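Local structure of putative DNA binding protein (Bacteroides thetaiotaomicron VPI-5482, 3HTN) at residues 43-48 and 124-129; 53-58 and 113-118; 84-89 and 132-137. The protein binds metal ions and, as a trimeric PCC-domain protein, is a putative DNA-binding protein whose cellular role is not established. One frame throughout, in Å; residues are numbered along the deposited sequence. Where two conformers were deposited one is given.

Contact 1: residues 43-48 and 124-129; sequences SGSING and VVEDYS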
# COMPACT_ATOMS: atom_id res chain seq x y z
N SER A 43 -13.11 -13.65 -3.54
CA SER A 43 -12.53 -12.37 -3.89
C SER A 43 -12.13 -11.66 -2.61
O SER A 43 -12.59 -12.03 -1.51
CB SER A 43 -13.47 -11.50 -4.73
OG SER A 43 -14.56 -11.04 -3.96
N GLY A 44 -11.26 -10.67 -2.76
CA GLY A 44 -10.72 -10.01 -1.59
C GLY A 44 -9.46 -9.25 -1.90
O GLY A 44 -9.13 -9.03 -3.05
N SER A 45 -8.74 -8.89 -0.86
CA SER A 45 -7.51 -8.13 -1.00
C SER A 45 -6.44 -8.73 -0.13
O SER A 45 -6.73 -9.43 0.84
CB SER A 45 -7.74 -6.69 -0.60
OG SER A 45 -8.02 -6.62 0.78
N ILE A 46 -5.19 -8.46 -0.49
CA ILE A 46 -4.04 -8.93 0.27
C ILE A 46 -3.08 -7.76 0.35
O ILE A 46 -2.83 -7.11 -0.65
CB ILE A 46 -3.34 -10.14 -0.41
CG1 ILE A 46 -4.28 -11.32 -0.60
CG2 ILE A 46 -2.07 -10.55 0.40
CD1 ILE A 46 -3.68 -12.55 -1.31
N ASN A 47 -2.54 -7.53 1.54
CA ASN A 47 -1.60 -6.46 1.80
C ASN A 47 -0.67 -6.90 2.89
O ASN A 47 -1.10 -7.50 3.85
CB ASN A 47 -2.33 -5.23 2.28
CG ASN A 47 -3.17 -4.62 1.21
OD1 ASN A 47 -2.64 -3.92 0.33
ND2 ASN A 47 -4.50 -4.86 1.25
N GLY A 48 0.61 -6.60 2.77
CA GLY A 48 1.51 -6.84 3.87
C GLY A 48 2.96 -6.53 3.65
O GLY A 48 3.33 -5.84 2.69
N VAL A 124 -2.33 -9.24 5.61
CA VAL A 124 -3.74 -9.11 5.95
C VAL A 124 -4.52 -9.52 4.69
O VAL A 124 -4.32 -8.93 3.61
CB VAL A 124 -4.12 -7.70 6.39
CG1 VAL A 124 -5.61 -7.63 6.74
CG2 VAL A 124 -3.27 -7.27 7.60
N VAL A 125 -5.37 -10.52 4.83
CA VAL A 125 -6.21 -11.02 3.72
C VAL A 125 -7.65 -10.69 4.06
O VAL A 125 -8.13 -11.17 5.09
CB VAL A 125 -6.06 -12.51 3.51
CG1 VAL A 125 -6.99 -13.01 2.36
CG2 VAL A 125 -4.62 -12.88 3.24
N GLU A 126 -8.29 -9.85 3.27
CA GLU A 126 -9.69 -9.53 3.45
C GLU A 126 -10.51 -10.40 2.52
O GLU A 126 -10.18 -10.51 1.34
CB GLU A 126 -10.01 -8.08 3.16
CG GLU A 126 -11.47 -7.74 3.47
CD GLU A 126 -11.81 -6.28 3.31
OE1 GLU A 126 -10.88 -5.46 3.12
OE2 GLU A 126 -13.02 -5.95 3.37
N ASP A 127 -11.57 -10.96 3.05
CA ASP A 127 -12.50 -11.81 2.32
C ASP A 127 -13.76 -10.99 2.02
O ASP A 127 -14.44 -10.55 2.94
CB ASP A 127 -12.83 -13.02 3.17
CG ASP A 127 -13.77 -13.98 2.51
OD1 ASP A 127 -14.16 -13.83 1.34
OD2 ASP A 127 -14.14 -14.95 3.22
N TYR A 128 -14.03 -10.76 0.74
CA TYR A 128 -15.23 -10.04 0.33
C TYR A 128 -16.49 -10.88 0.33
O TYR A 128 -17.57 -10.32 0.25
CB TYR A 128 -15.07 -9.44 -1.07
CG TYR A 128 -13.95 -8.44 -1.24
CD1 TYR A 128 -13.48 -7.66 -0.19
CD2 TYR A 128 -13.42 -8.20 -2.51
CE1 TYR A 128 -12.46 -6.73 -0.39
CE2 TYR A 128 -12.43 -7.28 -2.71
CZ TYR A 128 -11.96 -6.55 -1.65
OH TYR A 128 -10.98 -5.63 -1.86
N SER A 129 -16.37 -12.21 0.40
CA SER A 129 -17.54 -13.09 0.38
C SER A 129 -18.42 -12.90 -0.86
O SER A 129 -19.64 -13.06 -0.78
CB SER A 129 -18.39 -12.93 1.67
OG SER A 129 -17.63 -13.24 2.80
O HOH W 1 -9.68 -6.15 -4.28
O HOH W 2 -5.94 -6.76 2.84
O HOH W 3 -10.00 -4.33 0.16
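Tyr128 lays its phenol ring over Gly44 just where an antiparallel strand pair of the PCC-domain sheet, 44-48 against 124-127, comes to its end. CA of Gly44 stands 3.4 Å from the ring centroid, 13° off the normal, a CH-pi contact. Roughly at right angles to the ring direction, the same CA comes to 3.0 Å from Glu126 O, a CA-H...O contact. Glycine suits the place because a CB would clash with that oxygen and, at these backbone angles, would also be pressed against Ser43 O. The ring is set by chi1 of -61°, with CG beside the backbone N, and by a straight bond from Tyr128 N to Ser43 O, which arrives above the carbonyl plane. Ser43 OG lies at the ring's edge, 3.3 Å from Tyr128 CB, and spends its hydrogen bond on Glu130 O.

Behind this end run the paired bonds of the ladder. Ser45 and Glu126 exchange N-H and C=O, Ser45 N using a lone pair of Glu126 O; Asn47 and Val124 do the same, and Val124 N points nearly along the C=O axis of Asn47. Between these pairs Ile46 and Val125 lie side by side, CG1 to CG2 at 4.2 Å, their branched side chains meeting Ile85 of strand 76-88. The face bearing Ser45, Asn47, Val124 and Glu126 is more polar. Glu126, fully extended, sends OE2 to a salt bridge with Lys17 of the second subunit, while Tyr128 packs on Val124 of that subunit, so this end of the sheet also builds the trimer. Beyond the strand an Asx turn bends the chain, Ser129 N donating to Asp127 OD1. On the polar face one water bridges Ser45 OG, Asn47 ND2 and Val124 O, lying 2.8 Å from Val124 O.

Contact 2: residues 53-58 and 113-118; sequences GELTLR and LSAIQN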
# COMPACT_ATOMS: atom_id res chain seq x y z
N GLY A 53 14.50 -13.60 0.62
CA GLY A 53 15.82 -13.93 0.07
C GLY A 53 15.88 -14.21 -1.41
O GLY A 53 16.98 -14.42 -1.97
N GLU A 54 14.72 -14.17 -2.06
CA GLU A 54 14.62 -14.38 -3.50
C GLU A 54 13.31 -13.76 -3.96
O GLU A 54 12.31 -13.83 -3.25
CB GLU A 54 14.70 -15.87 -3.85
CG GLU A 54 14.89 -16.13 -5.33
CD GLU A 54 15.46 -17.51 -5.62
OE1 GLU A 54 16.44 -17.91 -4.94
OE2 GLU A 54 14.94 -18.17 -6.54
N LEU A 55 13.33 -13.13 -5.13
CA LEU A 55 12.17 -12.45 -5.69
C LEU A 55 12.13 -12.64 -7.18
O LEU A 55 13.17 -12.49 -7.82
CB LEU A 55 12.30 -10.95 -5.46
CG LEU A 55 11.22 -10.03 -6.03
CD1 LEU A 55 9.85 -10.29 -5.38
CD2 LEU A 55 11.63 -8.58 -5.90
N THR A 56 10.96 -12.93 -7.72
CA THR A 56 10.79 -12.94 -9.17
C THR A 56 9.68 -11.97 -9.53
O THR A 56 8.54 -12.10 -9.05
CB THR A 56 10.47 -14.32 -9.73
OG1 THR A 56 11.48 -15.24 -9.30
CG2 THR A 56 10.45 -14.27 -11.27
N LEU A 57 10.01 -11.02 -10.41
CA LEU A 57 9.08 -10.05 -10.97
C LEU A 57 8.92 -10.29 -12.45
O LEU A 57 9.83 -10.80 -13.09
CB LEU A 57 9.59 -8.63 -10.75
CG LEU A 57 9.89 -8.20 -9.32
CD1 LEU A 57 10.52 -6.80 -9.29
CD2 LEU A 57 8.62 -8.30 -8.42
N ARG A 58 7.76 -9.92 -12.99
CA ARG A 58 7.50 -9.98 -14.42
C ARG A 58 7.27 -8.59 -14.98
O ARG A 58 6.48 -7.83 -14.42
CB ARG A 58 6.27 -10.82 -14.72
CG ARG A 58 5.93 -10.87 -16.21
CD ARG A 58 4.96 -11.94 -16.55
NE ARG A 58 5.56 -13.26 -16.40
CZ ARG A 58 4.92 -14.42 -16.54
NH1 ARG A 58 3.62 -14.47 -16.73
NH2 ARG A 58 5.57 -15.55 -16.41
N LEU A 113 5.70 -12.52 -9.20
CA LEU A 113 5.48 -13.94 -9.52
C LEU A 113 5.76 -14.87 -8.35
O LEU A 113 5.03 -15.84 -8.14
CB LEU A 113 6.35 -14.40 -10.70
CG LEU A 113 6.07 -13.72 -12.04
CD1 LEU A 113 6.89 -14.43 -13.12
CD2 LEU A 113 4.56 -13.73 -12.39
N SER A 114 6.82 -14.58 -7.62
CA SER A 114 7.20 -15.40 -6.48
C SER A 114 8.19 -14.69 -5.60
O SER A 114 8.84 -13.74 -6.03
CB SER A 114 7.83 -16.71 -6.96
OG SER A 114 9.03 -16.47 -7.67
N ALA A 115 8.27 -15.14 -4.36
CA ALA A 115 9.23 -14.60 -3.41
C ALA A 115 9.40 -15.61 -2.30
O ALA A 115 8.41 -16.11 -1.79
CB ALA A 115 8.79 -13.27 -2.85
N ILE A 116 10.64 -15.88 -1.90
CA ILE A 116 10.93 -16.83 -0.82
C ILE A 116 11.23 -16.06 0.45
O ILE A 116 12.21 -15.31 0.51
CB ILE A 116 12.12 -17.74 -1.17
CG1 ILE A 116 11.81 -18.53 -2.46
CG2 ILE A 116 12.42 -18.70 0.01
CD1 ILE A 116 13.02 -19.36 -2.98
N GLN A 117 10.40 -16.25 1.47
CA GLN A 117 10.59 -15.59 2.74
C GLN A 117 11.91 -15.94 3.41
O GLN A 117 12.36 -17.08 3.37
CB GLN A 117 9.42 -15.91 3.64
CG GLN A 117 9.37 -15.17 4.97
CD GLN A 117 8.07 -15.33 5.63
OE1 GLN A 117 7.03 -15.24 4.98
NE2 GLN A 117 8.10 -15.56 6.92
N ASN A 118 12.51 -14.94 4.01
CA ASN A 118 13.72 -15.10 4.82
C ASN A 118 13.64 -14.06 5.94
O ASN A 118 14.25 -12.99 5.89
CB ASN A 118 14.98 -14.95 3.97
CG ASN A 118 16.19 -15.47 4.69
OD1 ASN A 118 16.09 -16.49 5.38
ND2 ASN A 118 17.32 -14.79 4.58
O HOH W 4 11.37 -16.11 -6.51
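Arg58 leaves its strand with CG anti to the backbone N (chi1 178°) and crosses Leu113 obliquely. Its CB rests 4.0 Å from Leu113 CG; the chain then bends at chi3 (-69°), bringing the guanidinium back over the leucine. NE and NH2 both come close to Leu113 CD1, the latter at 3.7 Å, and CD2 lies above the centre of one guanidinium face. A flat cation suits this place because its face can rest on methyl groups while its N-H groups reach out along the rim: NE forms a salt bridge with Asp69 of strand 67-72, and NH1 bonds a pentaethylene glycol probably taken up from the crystallisation liquor. Of the two only Asp69 is charged, so it probably does most to fix the group.

The strand is irregular at Leu113, which probably helps to turn its side chain towards Arg58. Leu113 N bonds Thr56 O at 2.9 Å, and Ser114 N adds a weak second bond at 3.3 Å, so one carbonyl receives two successive N-H groups. Thr56 N returns a nearly straight bond to Ser114 O. The hydroxyls of Thr56 and Ser114 stand on one face, 3.2 Å apart from OG1 to OG, with a water bonded to both; Thr56 OG1 also bonds Thr71. On the other face Leu55 CD1 meets the small Ala115 CB and packs on Ile98 and Val100, the apolar side of the sheet. At the corner Gly53 N donates a hydrogen bond to Ile116 O at 2.9 Å, nearly along the C=O axis. The doubled facing of Leu113 and Ser114 on Thr56 is a classic beta bulge, set in an antiparallel pair of the PCC sheet close to His111, an iron-binding residue of this protein.

Contact 3: residues 84-89 and 132-137; sequences NISSMN and ISRTYN. With SO4 (sulfate ion), chain G.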
# COMPACT_ATOMS: atom_id res chain seq x y z
N ASN A 84 -4.91 -8.34 -5.13
CA ASN A 84 -6.30 -8.73 -5.05
C ASN A 84 -6.53 -10.20 -5.35
O ASN A 84 -5.66 -10.88 -5.88
CB ASN A 84 -7.14 -7.77 -5.90
CG ASN A 84 -6.73 -7.74 -7.34
OD1 ASN A 84 -6.66 -8.78 -7.95
ND2 ASN A 84 -6.47 -6.55 -7.89
N ILE A 85 -7.71 -10.67 -4.96
CA ILE A 85 -8.10 -12.04 -5.08
C ILE A 85 -9.36 -12.05 -5.91
O ILE A 85 -10.24 -11.19 -5.75
CB ILE A 85 -8.48 -12.66 -3.70
CG1 ILE A 85 -7.33 -12.50 -2.69
CG2 ILE A 85 -8.91 -14.12 -3.84
CD1 ILE A 85 -7.77 -12.61 -1.23
N SER A 86 -9.44 -13.03 -6.80
CA SER A 86 -10.60 -13.24 -7.65
C SER A 86 -10.58 -14.72 -8.00
O SER A 86 -9.82 -15.49 -7.40
CB SER A 86 -10.54 -12.30 -8.88
OG SER A 86 -9.32 -12.42 -9.59
N SER A 87 -11.41 -15.14 -8.96
CA SER A 87 -11.34 -16.52 -9.45
C SER A 87 -11.18 -16.54 -10.96
O SER A 87 -11.59 -15.61 -11.67
CB SER A 87 -12.58 -17.34 -9.07
OG SER A 87 -13.75 -16.73 -9.58
N MSE A 88 -10.53 -17.60 -11.43
CA MSE A 88 -10.40 -17.86 -12.85
C MSE A 88 -10.26 -19.37 -13.07
O MSE A 88 -9.53 -20.03 -12.34
CB MSE A 88 -9.19 -17.11 -13.39
CG MSE A 88 -9.03 -17.14 -14.86
SE MSE A 88 -7.83 -15.73 -15.47
CE MSE A 88 -8.76 -15.65 -17.09
N ASN A 89 -10.96 -19.89 -14.08
CA ASN A 89 -10.86 -21.31 -14.46
C ASN A 89 -10.93 -22.26 -13.27
O ASN A 89 -10.04 -23.10 -13.08
CB ASN A 89 -9.57 -21.55 -15.25
N ILE A 132 -15.83 -12.66 -7.92
CA ILE A 132 -15.28 -11.74 -8.93
C ILE A 132 -14.41 -12.61 -9.81
O ILE A 132 -13.49 -13.25 -9.33
CB ILE A 132 -14.42 -10.59 -8.37
CG1 ILE A 132 -15.23 -9.72 -7.41
CG2 ILE A 132 -13.90 -9.73 -9.53
CD1 ILE A 132 -14.40 -8.59 -6.78
N SER A 133 -14.75 -12.67 -11.09
CA SER A 133 -14.04 -13.50 -12.06
C SER A 133 -13.22 -12.62 -12.98
O SER A 133 -13.07 -11.40 -12.78
CB SER A 133 -15.02 -14.37 -12.86
OG SER A 133 -14.37 -15.34 -13.69
N ARG A 134 -12.64 -13.27 -13.98
CA ARG A 134 -11.80 -12.62 -14.95
C ARG A 134 -11.93 -13.28 -16.28
O ARG A 134 -12.26 -14.46 -16.38
CB ARG A 134 -10.36 -12.74 -14.52
CG ARG A 134 -10.05 -11.81 -13.40
CD ARG A 134 -8.64 -11.78 -13.20
NE ARG A 134 -8.29 -11.09 -11.99
CZ ARG A 134 -7.82 -9.86 -11.91
NH1 ARG A 134 -7.69 -9.13 -12.97
NH2 ARG A 134 -7.47 -9.38 -10.73
N THR A 135 -11.60 -12.52 -17.31
CA THR A 135 -11.63 -13.00 -18.67
C THR A 135 -10.36 -12.57 -19.35
O THR A 135 -9.99 -11.38 -19.29
CB THR A 135 -12.83 -12.43 -19.42
OG1 THR A 135 -14.00 -12.96 -18.81
CG2 THR A 135 -12.82 -12.79 -20.92
N TYR A 136 -9.69 -13.51 -20.00
CA TYR A 136 -8.48 -13.21 -20.75
C TYR A 136 -8.88 -12.43 -22.00
O TYR A 136 -9.72 -12.87 -22.78
CB TYR A 136 -7.74 -14.49 -21.12
CG TYR A 136 -6.48 -14.32 -21.94
CD1 TYR A 136 -5.27 -14.02 -21.34
CD2 TYR A 136 -6.51 -14.47 -23.29
CE1 TYR A 136 -4.11 -13.87 -22.10
CE2 TYR A 136 -5.36 -14.34 -24.05
CZ TYR A 136 -4.16 -14.04 -23.44
OH TYR A 136 -3.01 -13.92 -24.19
N ASN A 137 -8.31 -11.25 -22.14
CA ASN A 137 -8.49 -10.39 -23.30
C ASN A 137 -7.38 -10.75 -24.28
O ASN A 137 -6.23 -10.41 -24.04
CB ASN A 137 -8.42 -8.93 -22.88
CG ASN A 137 -8.61 -8.00 -24.04
OD1 ASN A 137 -8.20 -8.30 -25.15
ND2 ASN A 137 -9.26 -6.87 -23.80
S SO4 G . -14.17 -18.97 -12.62
O1 SO4 G . -13.79 -19.00 -14.06
O2 SO4 G . -13.23 -19.84 -11.86
O3 SO4 G . -15.52 -19.50 -12.44
O4 SO4 G . -14.28 -17.60 -12.14
O HOH W 5 -7.11 -11.41 -8.42
O HOH W 6 -14.74 -15.36 -7.42
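Strand 133-137, one arm of an antiparallel hairpin with 142-146, crosses strand 84-88 of the main PCC-domain sheet at 59°. The tight part centres on Arg134. Its chain runs extended from CG to NE, and NE donates to Ser86 OG at 2.9 Å, with the oxygen near the guanidinium plane. Chi1 of 54° puts that hydroxyl in the crowded position between the backbone N and the carbonyl carbon. Asn84 OD1 comes to 3.0 Å from Arg134 NH2 at the guanidinium edge, the amide plane turned 28° from it. Glu122 of the second subunit takes both ends, by a salt bridge with Arg134 NH1 and a hydrogen bond from Asn84 ND2, and Tyr145 adds a cation-pi contact. An alanine in place of Arg134 would probably loosen the hold between hairpin, sheet and neighbouring subunit, since the bond to Ser86 and the charge facing Glu122 would both go. Ser87 N donates almost along the C=O axis of Ile132.

Toward the outer end the contact is looser. Selenomethionine Met88 crosses Arg134 at about a right angle, its SE 4.0 Å from Arg134 CB, and its apolar CE lies 3.7 Å from Tyr136 N, in van der Waals contact alone. On a separate side Ser87 and Ser133 share a sulfate, probably from the crystallisation liquor: Ser133 OG donates to sulfate O4 at 2.7 Å.

Overall arrangement
All three contacts draw on the nine-stranded antiparallel sheet. Contact 1 pairs strands 44-52 and 120-127, and contact 2 pairs 54-60 and 107-117, nested inside the loop that contact 1 closes. Their centres lie about 20 Å apart on opposite sides of the chain's centre. Contact 3 sets strand 133-137, which follows 120-127 in the chain and belongs to the C-terminal hairpin, against strand 76-88, the sheet neighbour of 44-52. Its centre is about 15 Å from that of contact 1, which it touches, and about 23 Å from that of contact 2. Its segments alternate with those of both others along the chain. Each contact reaches the second subunit, so sheet and hairpin contribute to the trimer.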